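Long-range contacts in esterase (Thermotoga maritima, PDB 3DOH), which is a thermostable esterase that probably hydrolyses carboxylic esters in an alpha/beta-hydrolase domain and also carries an immunoglobulin-like domain: residues P159-P165 against C214-Q220; I267-S271 against W362-Y366; W312-D318 against R342-K348. All coordinates share one frame. Residue numbers count along the deposited sequence, not the author numbering.

Interaction 1 of 3, residues P159-P165 against C214-Q220; sequences PYRLFVP and CFVLAPQ. With SO4 (sulfate ion), chain G.
P159-P165 and C214-Q220 illustrate how a sheet spends its polar groups: strands 159-163 and 215-219 run antiparallel, axes 4.5 Å apart at 172°. R161 faces A218 and F163 faces V216 as hydrogen-bonded pairs: R161 N to A218 O is 2.9 Å, A218 N to R161 O 2.8 Å, F163 N to V216 O 2.8 Å and V216 N to F163 O a longer 3.3 Å. Q220 N closes the ladder on P159 O at 2.8 Å. A218 O also accepts from Q193. Y160-P219 and L162-L217 are the non-hydrogen-bonded pairs; their face carries Y160 CD2 against L217 CD1 (3.5 Å), and F163 CB meets V216 CB (3.9 Å) on the other. P165 CD sits 3.4 Å from the F215 ring centroid, a CH-pi contact over the face. R161, all m from chi1 to chi3, sends its guanidinium to F144 O, N190 O and, weakly, a sulfate (NH2 to O3 3.0 Å); Q220 is held by N190, D189 and E185. Strand 157-163 is the antiparallel second strand expected of an alpha/beta-hydrolase sheet. Y160 and L162 bond to strand 144-150, F215 and L217 to strand 174-180, and helix 242-257 packs on Y160, L217 and P219.

Interaction 2 of 3, residues I267-S271 against W362-Y366; sequences ITGLS and WIPTY. With SO4 (sulfate ion), chain C.
The nucleophile elbow of alpha/beta hydrolases, a tight turn from strand to helix, is probably what the end of strand 264-270 runs into at I267-S271, with S271 the likely nucleophile of a triad with H359 and D319. S271 has the strained backbone angles expected there (phi 68°, psi -112°), and its OG hydrogen-bonds H359 NE2. A sulfate, probably from the crystallisation liquor, lies against it, with S271 OG 2.6 Å from sulfate O4; A183 N and H359 also bind this ion, consistent with an active-site pocket. Helix 362-366 approaches with its axis 10.2 Å from the strand and at 149° to it, so long side chains bridge the gap. W362 (chi1 p) lays CE3 3.6 Å from L270 CB and CZ3 4.2 Å from S271 CB. One turn on, Y366 (chi1 m) donates from OH to T268 OG1 at 2.6 Å, and T268 is bonded in turn to I292 O. Strand 264-270 lies between strands 174-180 and 290-294; F179 and I294 pack on Y366, and helix 272-283 packs on I267.

Interaction 3 of 3, residues W312-D318 against R342-K348; sequences WVFHAED and RYTEYEK. With SO4 (sulfate ion), chain D.
Side chains that lean across a parallel strand pair fill one another's hollows, as W312-D318 beside R342-K348 illustrates. The axes run 4.6 Å apart at 13°, pairing W312 with R342, V313 with Y343 and A316 with Y346. V313 bonds to the second strand through N to R342 O (2.8 Å) and O to T344 N (3.3 Å); E317 N reaches Y346 O at 2.8 Å. On one face the W312 indole (chi1 t) swings across to the second strand: R342 CB lies over the face of its five-membered ring in a CH-pi contact, 3.7 Å from the centroid, and NE1 donates to T344 OG1 at 2.9 Å. F314 (m) fits between T344 and Y346, with CE2 3.8 Å from T344 CB and CD2 3.7 Å from Y346 OH, itself hydrogen-bonded to T365, while small A316 leaves room for Y346 (CB to CB 4.0 Å). The opposite face sets V313 CB 3.6 Å from Y343 CD1, and Y343 OH donates to E345 OE1 at 2.6 Å; R328 forms a salt bridge with E345. At the C-terminal end K348 N binds a sulfate (O3, 3.0 Å) shared with R207 of a second subunit, and R198 of that subunit pairs with E347. In this beta-alpha-beta unit the connecting helix 325-336 packs on V313, H315 and Y343, while helices 362-366 and 369-376 lie against the face of W312, F314 and Y346.

Overall arrangement
After the N-terminal immunoglobulin-like domain, the chain enters the mixed sheet and interaction 1 closes first, joining strand 157-163 directly to strand 215-219, while strand 174-180, between them in the chain, lies beyond 215-219. Only then does interaction 2 open, at strand 264-270, and it closes almost a hundred residues later at helix 362-366. Interaction 3 falls wholly within that span, as a local pairing of strands 311-316 and 341-346. All three reach one sheet, from its antiparallel part through its middle to an outermost strand, with the centres of interactions 1 and 3 about 27 Å apart. Interactions 2 and 3 touch, T365 OG1 lying 3.1 Å from Y346 OH, so the late helix ties the central strand to the edge.

Interaction 1 of 3, residues P159-P165 against C214-Q220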
loop_
_atom_site.group_PDB
_atom_site.type_symbol
_atom_site.label_atom_id
_atom_site.label_comp_id
_atom_site.label_asym_id
_atom_site.label_seq_id
_atom_site.Cartn_x
_atom_site.Cartn_y
_atom_site.Cartn_z
ATOM N N PRO A 159 17.490 -47.964 3.747
ATOM C CA PRO A 159 16.053 -47.842 3.974
ATOM C C PRO A 159 15.350 -47.402 2.672
ATOM O O PRO A 159 15.933 -46.609 1.877
ATOM C CB PRO A 159 15.956 -46.744 5.054
ATOM C CG PRO A 159 17.360 -46.410 5.441
ATOM C CD PRO A 159 18.225 -46.809 4.303
ATOM N N TYR A 160 14.141 -47.921 2.443
ATOM C CA TYR A 160 13.348 -47.479 1.302
ATOM C C TYR A 160 11.850 -47.449 1.529
ATOM O O TYR A 160 11.320 -48.090 2.426
ATOM C CB TYR A 160 13.704 -48.275 0.050
ATOM C CG TYR A 160 13.275 -49.727 0.044
ATOM C CD1 TYR A 160 14.044 -50.729 0.691
ATOM C CD2 TYR A 160 12.114 -50.119 -0.637
ATOM C CE1 TYR A 160 13.655 -52.080 0.658
ATOM C CE2 TYR A 160 11.714 -51.450 -0.682
ATOM C CZ TYR A 160 12.491 -52.425 -0.037
ATOM O OH TYR A 160 12.065 -53.733 -0.099
ATOM N N ARG A 161 11.183 -46.643 0.724
ATOM C CA ARG A 161 9.746 -46.487 0.805
ATOM C C ARG A 161 9.246 -46.939 -0.536
ATOM O O ARG A 161 9.805 -46.550 -1.557
ATOM C CB ARG A 161 9.326 -45.013 1.027
ATOM C CG ARG A 161 9.834 -44.299 2.270
ATOM C CD ARG A 161 9.308 -44.842 3.586
ATOM N NE ARG A 161 7.899 -44.566 3.832
ATOM C CZ ARG A 161 7.401 -43.928 4.901
ATOM N NH1 ARG A 161 8.178 -43.467 5.882
ATOM N NH2 ARG A 161 6.089 -43.752 4.979
ATOM N N LEU A 162 8.185 -47.731 -0.531
ATOM C CA LEU A 162 7.627 -48.300 -1.753
ATOM C C LEU A 162 6.124 -48.108 -1.793
ATOM O O LEU A 162 5.456 -48.448 -0.839
ATOM C CB LEU A 162 7.925 -49.800 -1.796
ATOM C CG LEU A 162 7.217 -50.643 -2.862
ATOM C CD1 LEU A 162 7.944 -50.548 -4.207
ATOM C CD2 LEU A 162 7.157 -52.090 -2.409
ATOM N N PHE A 163 5.600 -47.579 -2.891
ATOM C CA PHE A 163 4.134 -47.446 -3.096
ATOM C C PHE A 163 3.649 -48.629 -3.912
ATOM O O PHE A 163 4.165 -48.912 -4.970
ATOM C CB PHE A 163 3.793 -46.127 -3.835
ATOM C CG PHE A 163 2.302 -45.912 -4.158
ATOM C CD1 PHE A 163 1.457 -45.218 -3.255
ATOM C CD2 PHE A 163 1.776 -46.298 -5.399
ATOM C CE1 PHE A 163 0.087 -44.929 -3.576
ATOM C CE2 PHE A 163 0.409 -46.045 -5.733
ATOM C CZ PHE A 163 -0.439 -45.355 -4.804
ATOM N N VAL A 164 2.644 -49.313 -3.420
ATOM C CA VAL A 164 2.040 -50.405 -4.157
ATOM C C VAL A 164 0.641 -49.957 -4.627
ATOM O O VAL A 164 -0.133 -49.478 -3.828
ATOM C CB VAL A 164 1.972 -51.660 -3.216
ATOM C CG1 VAL A 164 1.139 -52.813 -3.815
ATOM C CG2 VAL A 164 3.403 -52.128 -2.847
ATOM N N PRO A 165 0.319 -50.105 -5.931
ATOM C CA PRO A 165 -1.012 -49.632 -6.390
ATOM C C PRO A 165 -2.175 -50.362 -5.686
ATOM O O PRO A 165 -1.992 -51.461 -5.179
ATOM C CB PRO A 165 -1.017 -49.914 -7.904
ATOM C CG PRO A 165 0.285 -50.624 -8.236
ATOM C CD PRO A 165 1.128 -50.723 -7.003
ATOM N N CYS A 214 0.953 -48.311 -11.010
ATOM C CA CYS A 214 2.194 -47.602 -10.719
ATOM C C CYS A 214 2.740 -47.984 -9.347
ATOM O O CYS A 214 2.094 -47.752 -8.325
ATOM C CB CYS A 214 1.978 -46.090 -10.797
ATOM S SG CYS A 214 3.481 -45.109 -10.576
ATOM N N PHE A 215 3.932 -48.572 -9.332
ATOM C CA PHE A 215 4.724 -48.654 -8.130
ATOM C C PHE A 215 5.749 -47.518 -8.104
ATOM O O PHE A 215 6.235 -47.053 -9.154
ATOM C CB PHE A 215 5.512 -49.960 -8.113
ATOM C CG PHE A 215 4.674 -51.211 -7.956
ATOM C CD1 PHE A 215 4.060 -51.805 -9.055
ATOM C CD2 PHE A 215 4.578 -51.845 -6.723
ATOM C CE1 PHE A 215 3.308 -52.976 -8.920
ATOM C CE2 PHE A 215 3.834 -53.040 -6.577
ATOM C CZ PHE A 215 3.204 -53.599 -7.661
ATOM N N VAL A 216 6.100 -47.098 -6.889
ATOM C CA VAL A 216 7.147 -46.110 -6.685
ATOM C C VAL A 216 8.097 -46.584 -5.624
ATOM O O VAL A 216 7.702 -46.824 -4.497
ATOM C CB VAL A 216 6.594 -44.763 -6.219
ATOM C CG1 VAL A 216 7.698 -43.710 -6.167
ATOM C CG2 VAL A 216 5.485 -44.300 -7.130
ATOM N N LEU A 217 9.363 -46.679 -5.990
ATOM C CA LEU A 217 10.400 -47.012 -5.062
ATOM C C LEU A 217 11.219 -45.766 -4.825
ATOM O O LEU A 217 11.714 -45.124 -5.765
ATOM C CB LEU A 217 11.274 -48.120 -5.644
ATOM C CG LEU A 217 12.715 -48.209 -5.176
ATOM C CD1 LEU A 217 12.763 -48.629 -3.767
ATOM C CD2 LEU A 217 13.455 -49.176 -6.030
ATOM N N ALA A 218 11.392 -45.453 -3.548
ATOM C CA ALA A 218 12.117 -44.272 -3.139
ATOM C C ALA A 218 13.120 -44.713 -2.097
ATOM O O ALA A 218 12.794 -44.856 -0.921
ATOM C CB ALA A 218 11.152 -43.237 -2.570
ATOM N N PRO A 219 14.322 -45.035 -2.530
ATOM C CA PRO A 219 15.436 -45.334 -1.625
ATOM C C PRO A 219 16.117 -44.144 -0.944
ATOM O O PRO A 219 16.205 -43.062 -1.529
ATOM C CB PRO A 219 16.431 -46.083 -2.529
ATOM C CG PRO A 219 16.125 -45.616 -3.881
ATOM C CD PRO A 219 14.643 -45.317 -3.929
ATOM N N GLN A 220 16.613 -44.360 0.284
ATOM C CA GLN A 220 17.398 -43.322 0.997
ATOM C C GLN A 220 18.866 -43.634 1.133
ATOM O O GLN A 220 19.250 -44.719 1.558
ATOM C CB GLN A 220 16.858 -43.056 2.397
ATOM C CG GLN A 220 17.721 -42.072 3.178
ATOM C CD GLN A 220 17.024 -41.572 4.432
ATOM O OE1 GLN A 220 16.487 -42.361 5.210
ATOM N NE2 GLN A 220 17.008 -40.249 4.624
HETATM S S SO4 G . 4.162 -42.700 7.859
HETATM O O1 SO4 G . 5.582 -42.354 7.847
HETATM O O2 SO4 G . 3.818 -43.025 9.248
HETATM O O3 SO4 G . 3.883 -43.840 6.975
HETATM O O4 SO4 G . 3.366 -41.550 7.410
#

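Interaction 2 of 3, residues I267-S271 against W362-Y366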
loop_
_atom_site.group_PDB
_atom_site.type_symbol
_atom_site.label_atom_id
_atom_site.label_comp_id
_atom_site.label_asym_id
_atom_site.label_seq_id
_atom_site.Cartn_x
_atom_site.Cartn_y
_atom_site.Cartn_z
ATOM N N ILE A 267 13.039 -44.153 -14.245
ATOM C CA ILE A 267 13.901 -43.650 -13.181
ATOM C C ILE A 267 14.151 -42.143 -13.288
ATOM O O ILE A 267 14.444 -41.645 -14.373
ATOM C CB ILE A 267 15.257 -44.404 -13.137
ATOM C CG1 ILE A 267 16.100 -43.941 -11.941
ATOM C CG2 ILE A 267 16.001 -44.277 -14.476
ATOM C CD1 ILE A 267 17.099 -44.993 -11.484
ATOM N N THR A 268 14.034 -41.451 -12.157
ATOM C CA THR A 268 14.254 -40.036 -12.070
ATOM C C THR A 268 14.842 -39.701 -10.699
ATOM O O THR A 268 14.638 -40.434 -9.721
ATOM C CB THR A 268 12.921 -39.215 -12.324
ATOM O OG1 THR A 268 13.175 -37.795 -12.201
ATOM C CG2 THR A 268 11.834 -39.627 -11.340
ATOM N N GLY A 269 15.569 -38.592 -10.646
ATOM C CA GLY A 269 16.114 -38.070 -9.426
ATOM C C GLY A 269 16.666 -36.686 -9.720
ATOM O O GLY A 269 16.807 -36.304 -10.875
ATOM N N LEU A 270 16.972 -35.935 -8.668
ATOM C CA LEU A 270 17.411 -34.553 -8.820
ATOM C C LEU A 270 18.765 -34.337 -8.154
ATOM O O LEU A 270 19.023 -34.856 -7.068
ATOM C CB LEU A 270 16.376 -33.594 -8.228
ATOM C CG LEU A 270 15.949 -33.862 -6.784
ATOM C CD1 LEU A 270 15.046 -35.084 -6.708
ATOM C CD2 LEU A 270 17.165 -34.034 -5.887
ATOM N N SER A 271 19.629 -33.569 -8.810
ATOM C CA SER A 271 20.850 -33.092 -8.175
ATOM C C SER A 271 21.789 -34.288 -7.930
ATOM O O SER A 271 22.240 -34.894 -8.899
ATOM C CB SER A 271 20.483 -32.338 -6.903
ATOM O OG SER A 271 21.622 -31.723 -6.367
ATOM N N TRP A 362 13.730 -29.145 -9.893
ATOM C CA TRP A 362 12.873 -30.328 -9.817
ATOM C C TRP A 362 11.418 -29.905 -9.545
ATOM O O TRP A 362 10.458 -30.625 -9.887
ATOM C CB TRP A 362 13.383 -31.281 -8.758
ATOM C CG TRP A 362 13.659 -30.643 -7.404
ATOM C CD1 TRP A 362 12.745 -30.419 -6.392
ATOM C CD2 TRP A 362 14.928 -30.170 -6.907
ATOM N NE1 TRP A 362 13.377 -29.825 -5.305
ATOM C CE2 TRP A 362 14.710 -29.669 -5.592
ATOM C CE3 TRP A 362 16.220 -30.131 -7.435
ATOM C CZ2 TRP A 362 15.748 -29.131 -4.804
ATOM C CZ3 TRP A 362 17.264 -29.585 -6.640
ATOM C CH2 TRP A 362 17.014 -29.110 -5.334
ATOM N N ILE A 363 11.272 -28.718 -8.958
ATOM C CA ILE A 363 9.962 -28.146 -8.631
ATOM C C ILE A 363 9.035 -27.896 -9.840
ATOM O O ILE A 363 7.947 -28.435 -9.888
ATOM C CB ILE A 363 10.133 -26.869 -7.810
ATOM C CG1 ILE A 363 10.729 -27.226 -6.435
ATOM C CG2 ILE A 363 8.809 -26.124 -7.719
ATOM C CD1 ILE A 363 11.499 -26.093 -5.750
ATOM N N PRO A 364 9.447 -27.102 -10.834
ATOM C CA PRO A 364 8.506 -27.066 -11.954
ATOM C C PRO A 364 8.423 -28.379 -12.693
ATOM O O PRO A 364 7.407 -28.664 -13.347
ATOM C CB PRO A 364 9.101 -26.025 -12.901
ATOM C CG PRO A 364 10.421 -25.709 -12.383
ATOM C CD PRO A 364 10.610 -26.234 -11.031
ATOM N N THR A 365 9.490 -29.168 -12.636
ATOM C CA THR A 365 9.566 -30.356 -13.468
ATOM C C THR A 365 8.528 -31.368 -13.035
ATOM O O THR A 365 7.777 -31.847 -13.867
ATOM C CB THR A 365 10.960 -30.939 -13.410
ATOM O OG1 THR A 365 11.857 -29.936 -13.879
ATOM C CG2 THR A 365 11.079 -32.148 -14.261
ATOM N N TYR A 366 8.470 -31.671 -11.736
ATOM C CA TYR A 366 7.457 -32.593 -11.221
ATOM C C TYR A 366 6.050 -32.029 -11.295
ATOM O O TYR A 366 5.064 -32.765 -11.130
ATOM C CB TYR A 366 7.806 -33.118 -9.814
ATOM C CG TYR A 366 9.028 -34.010 -9.860
ATOM C CD1 TYR A 366 9.128 -35.014 -10.824
ATOM C CD2 TYR A 366 10.106 -33.838 -8.971
ATOM C CE1 TYR A 366 10.259 -35.835 -10.892
ATOM C CE2 TYR A 366 11.250 -34.664 -9.062
ATOM C CZ TYR A 366 11.295 -35.657 -10.014
ATOM O OH TYR A 366 12.381 -36.473 -10.132
HETATM S S SO4 C . 20.749 -31.461 -3.283
HETATM O O1 SO4 C . 21.509 -30.930 -2.150
HETATM O O2 SO4 C . 19.384 -31.777 -2.773
HETATM O O3 SO4 C . 21.483 -32.621 -3.843
HETATM O O4 SO4 C . 20.666 -30.464 -4.330
#

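Interaction 3 of 3, residues W312-D318 against R342-K348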
loop_
_atom_site.group_PDB
_atom_site.type_symbol
_atom_site.label_atom_id
_atom_site.label_comp_id
_atom_site.label_asym_id
_atom_site.label_seq_id
_atom_site.Cartn_x
_atom_site.Cartn_y
_atom_site.Cartn_z
ATOM N N TRP A 312 14.420 -37.372 -20.773
ATOM C CA TRP A 312 14.037 -35.967 -20.814
ATOM C C TRP A 312 14.782 -35.281 -19.676
ATOM O O TRP A 312 14.475 -35.469 -18.499
ATOM C CB TRP A 312 12.525 -35.810 -20.723
ATOM C CG TRP A 312 12.032 -34.423 -20.934
ATOM C CD1 TRP A 312 12.751 -33.278 -20.820
ATOM C CD2 TRP A 312 10.686 -34.019 -21.239
ATOM N NE1 TRP A 312 11.951 -32.183 -21.059
ATOM C CE2 TRP A 312 10.680 -32.613 -21.322
ATOM C CE3 TRP A 312 9.489 -34.714 -21.461
ATOM C CZ2 TRP A 312 9.523 -31.880 -21.621
ATOM C CZ3 TRP A 312 8.328 -33.986 -21.757
ATOM C CH2 TRP A 312 8.357 -32.588 -21.829
ATOM N N VAL A 313 15.800 -34.520 -20.054
ATOM C CA VAL A 313 16.651 -33.795 -19.129
ATOM C C VAL A 313 16.048 -32.417 -18.756
ATOM O O VAL A 313 15.423 -31.750 -19.582
ATOM C CB VAL A 313 18.012 -33.586 -19.796
ATOM C CG1 VAL A 313 19.026 -32.956 -18.834
ATOM C CG2 VAL A 313 18.541 -34.895 -20.328
ATOM N N PHE A 314 16.234 -32.000 -17.509
ATOM C CA PHE A 314 15.762 -30.712 -17.012
ATOM C C PHE A 314 16.928 -30.093 -16.209
ATOM O O PHE A 314 17.662 -30.827 -15.499
ATOM C CB PHE A 314 14.526 -30.888 -16.093
ATOM C CG PHE A 314 13.273 -31.350 -16.802
ATOM C CD1 PHE A 314 13.067 -32.702 -17.093
ATOM C CD2 PHE A 314 12.287 -30.434 -17.187
ATOM C CE1 PHE A 314 11.875 -33.125 -17.767
ATOM C CE2 PHE A 314 11.097 -30.865 -17.860
ATOM C CZ PHE A 314 10.898 -32.196 -18.145
ATOM N N HIS A 315 17.104 -28.766 -16.311
ATOM C CA HIS A 315 18.145 -28.033 -15.589
ATOM C C HIS A 315 17.768 -26.554 -15.698
ATOM O O HIS A 315 17.083 -26.158 -16.628
ATOM C CB HIS A 315 19.495 -28.256 -16.279
ATOM C CG HIS A 315 20.671 -28.259 -15.352
ATOM N ND1 HIS A 315 20.949 -27.218 -14.489
ATOM C CD2 HIS A 315 21.670 -29.157 -15.190
ATOM C CE1 HIS A 315 22.050 -27.492 -13.817
ATOM N NE2 HIS A 315 22.515 -28.654 -14.238
ATOM N N ALA A 316 18.201 -25.718 -14.766
ATOM C CA ALA A 316 17.961 -24.286 -14.923
ATOM C C ALA A 316 19.271 -23.669 -15.308
ATOM O O ALA A 316 20.319 -23.995 -14.714
ATOM C CB ALA A 316 17.448 -23.668 -13.655
ATOM N N GLU A 317 19.195 -22.759 -16.289
ATOM C CA GLU A 317 20.354 -22.039 -16.824
ATOM C C GLU A 317 21.271 -21.436 -15.756
ATOM O O GLU A 317 22.502 -21.510 -15.862
ATOM C CB GLU A 317 19.871 -20.936 -17.739
ATOM C CG GLU A 317 21.005 -20.272 -18.492
ATOM C CD GLU A 317 21.674 -19.173 -17.685
ATOM O OE1 GLU A 317 21.114 -18.737 -16.656
ATOM O OE2 GLU A 317 22.770 -18.749 -18.063
ATOM N N ASP A 318 20.651 -20.825 -14.749
ATOM C CA ASP A 318 21.373 -20.169 -13.668
ATOM C C ASP A 318 21.461 -20.993 -12.399
ATOM O O ASP A 318 21.510 -20.398 -11.329
ATOM C CB ASP A 318 20.720 -18.821 -13.315
ATOM C CG ASP A 318 19.225 -18.915 -13.174
ATOM O OD1 ASP A 318 18.636 -20.001 -13.386
ATOM O OD2 ASP A 318 18.614 -17.893 -12.874
ATOM N N ARG A 342 14.864 -35.469 -24.957
ATOM C CA ARG A 342 14.290 -34.118 -24.803
ATOM C C ARG A 342 15.017 -33.319 -23.716
ATOM O O ARG A 342 15.690 -33.871 -22.824
ATOM C CB ARG A 342 12.820 -34.155 -24.429
ATOM C CG ARG A 342 11.908 -34.853 -25.401
ATOM C CD ARG A 342 10.490 -34.840 -24.861
ATOM N NE ARG A 342 9.615 -35.362 -25.887
ATOM C CZ ARG A 342 8.302 -35.122 -25.980
ATOM N NH1 ARG A 342 7.671 -34.351 -25.085
ATOM N NH2 ARG A 342 7.624 -35.673 -26.996
ATOM N N TYR A 343 14.850 -32.002 -23.799
ATOM C CA TYR A 343 15.568 -31.063 -22.976
ATOM C C TYR A 343 14.815 -29.763 -22.894
ATOM O O TYR A 343 14.637 -29.061 -23.903
ATOM C CB TYR A 343 16.971 -30.789 -23.529
ATOM C CG TYR A 343 17.822 -29.959 -22.617
ATOM C CD1 TYR A 343 17.984 -30.297 -21.261
ATOM C CD2 TYR A 343 18.480 -28.853 -23.101
ATOM C CE1 TYR A 343 18.765 -29.508 -20.418
ATOM C CE2 TYR A 343 19.276 -28.073 -22.291
ATOM C CZ TYR A 343 19.431 -28.380 -20.958
ATOM O OH TYR A 343 20.247 -27.544 -20.166
ATOM N N THR A 344 14.379 -29.480 -21.669
ATOM C CA THR A 344 13.806 -28.240 -21.251
ATOM C C THR A 344 14.845 -27.617 -20.320
ATOM O O THR A 344 15.169 -28.212 -19.295
ATOM C CB THR A 344 12.545 -28.548 -20.446
ATOM O OG1 THR A 344 11.669 -29.330 -21.254
ATOM C CG2 THR A 344 11.835 -27.278 -20.019
ATOM N N GLU A 345 15.374 -26.443 -20.677
ATOM C CA GLU A 345 16.287 -25.700 -19.812
ATOM C C GLU A 345 15.655 -24.393 -19.416
ATOM O O GLU A 345 15.550 -23.469 -20.240
ATOM C CB GLU A 345 17.595 -25.412 -20.505
ATOM C CG GLU A 345 18.618 -24.690 -19.644
ATOM C CD GLU A 345 19.865 -24.266 -20.435
ATOM O OE1 GLU A 345 20.520 -25.125 -21.070
ATOM O OE2 GLU A 345 20.190 -23.057 -20.442
ATOM N N TYR A 346 15.243 -24.326 -18.156
ATOM C CA TYR A 346 14.672 -23.131 -17.563
ATOM C C TYR A 346 15.582 -21.887 -17.672
ATOM O O TYR A 346 16.687 -21.867 -17.113
ATOM C CB TYR A 346 14.298 -23.400 -16.085
ATOM C CG TYR A 346 13.324 -24.545 -15.897
ATOM C CD1 TYR A 346 11.994 -24.412 -16.298
ATOM C CD2 TYR A 346 13.729 -25.756 -15.324
ATOM C CE1 TYR A 346 11.073 -25.450 -16.155
ATOM C CE2 TYR A 346 12.818 -26.817 -15.158
ATOM C CZ TYR A 346 11.483 -26.643 -15.583
ATOM O OH TYR A 346 10.557 -27.646 -15.457
ATOM N N GLU A 347 15.093 -20.874 -18.399
ATOM C CA GLU A 347 15.771 -19.578 -18.565
ATOM C C GLU A 347 16.183 -18.910 -17.243
ATOM O O GLU A 347 15.436 -18.955 -16.250
ATOM C CB GLU A 347 14.849 -18.578 -19.252
ATOM C CG GLU A 347 14.617 -18.750 -20.709
ATOM C CD GLU A 347 13.678 -17.629 -21.236
ATOM O OE1 GLU A 347 12.444 -17.734 -20.980
ATOM O OE2 GLU A 347 14.176 -16.642 -21.883
ATOM N N LYS A 348 17.339 -18.242 -17.286
ATOM C CA LYS A 348 17.798 -17.343 -16.218
ATOM C C LYS A 348 16.667 -16.483 -15.724
ATOM O O LYS A 348 15.955 -15.889 -16.527
ATOM C CB LYS A 348 18.892 -16.423 -16.740
ATOM C CG LYS A 348 19.381 -15.402 -15.710
ATOM C CD LYS A 348 20.728 -14.810 -16.071
ATOM C CE LYS A 348 21.157 -13.844 -14.995
ATOM N NZ LYS A 348 21.718 -14.583 -13.848
HETATM S S SO4 D . 19.187 -17.358 -20.663
HETATM O O1 SO4 D . 18.402 -17.373 -21.930
HETATM O O2 SO4 D . 20.636 -17.340 -20.768
HETATM O O3 SO4 D . 18.779 -18.508 -19.848
HETATM O O4 SO4 D . 18.933 -16.087 -19.995
#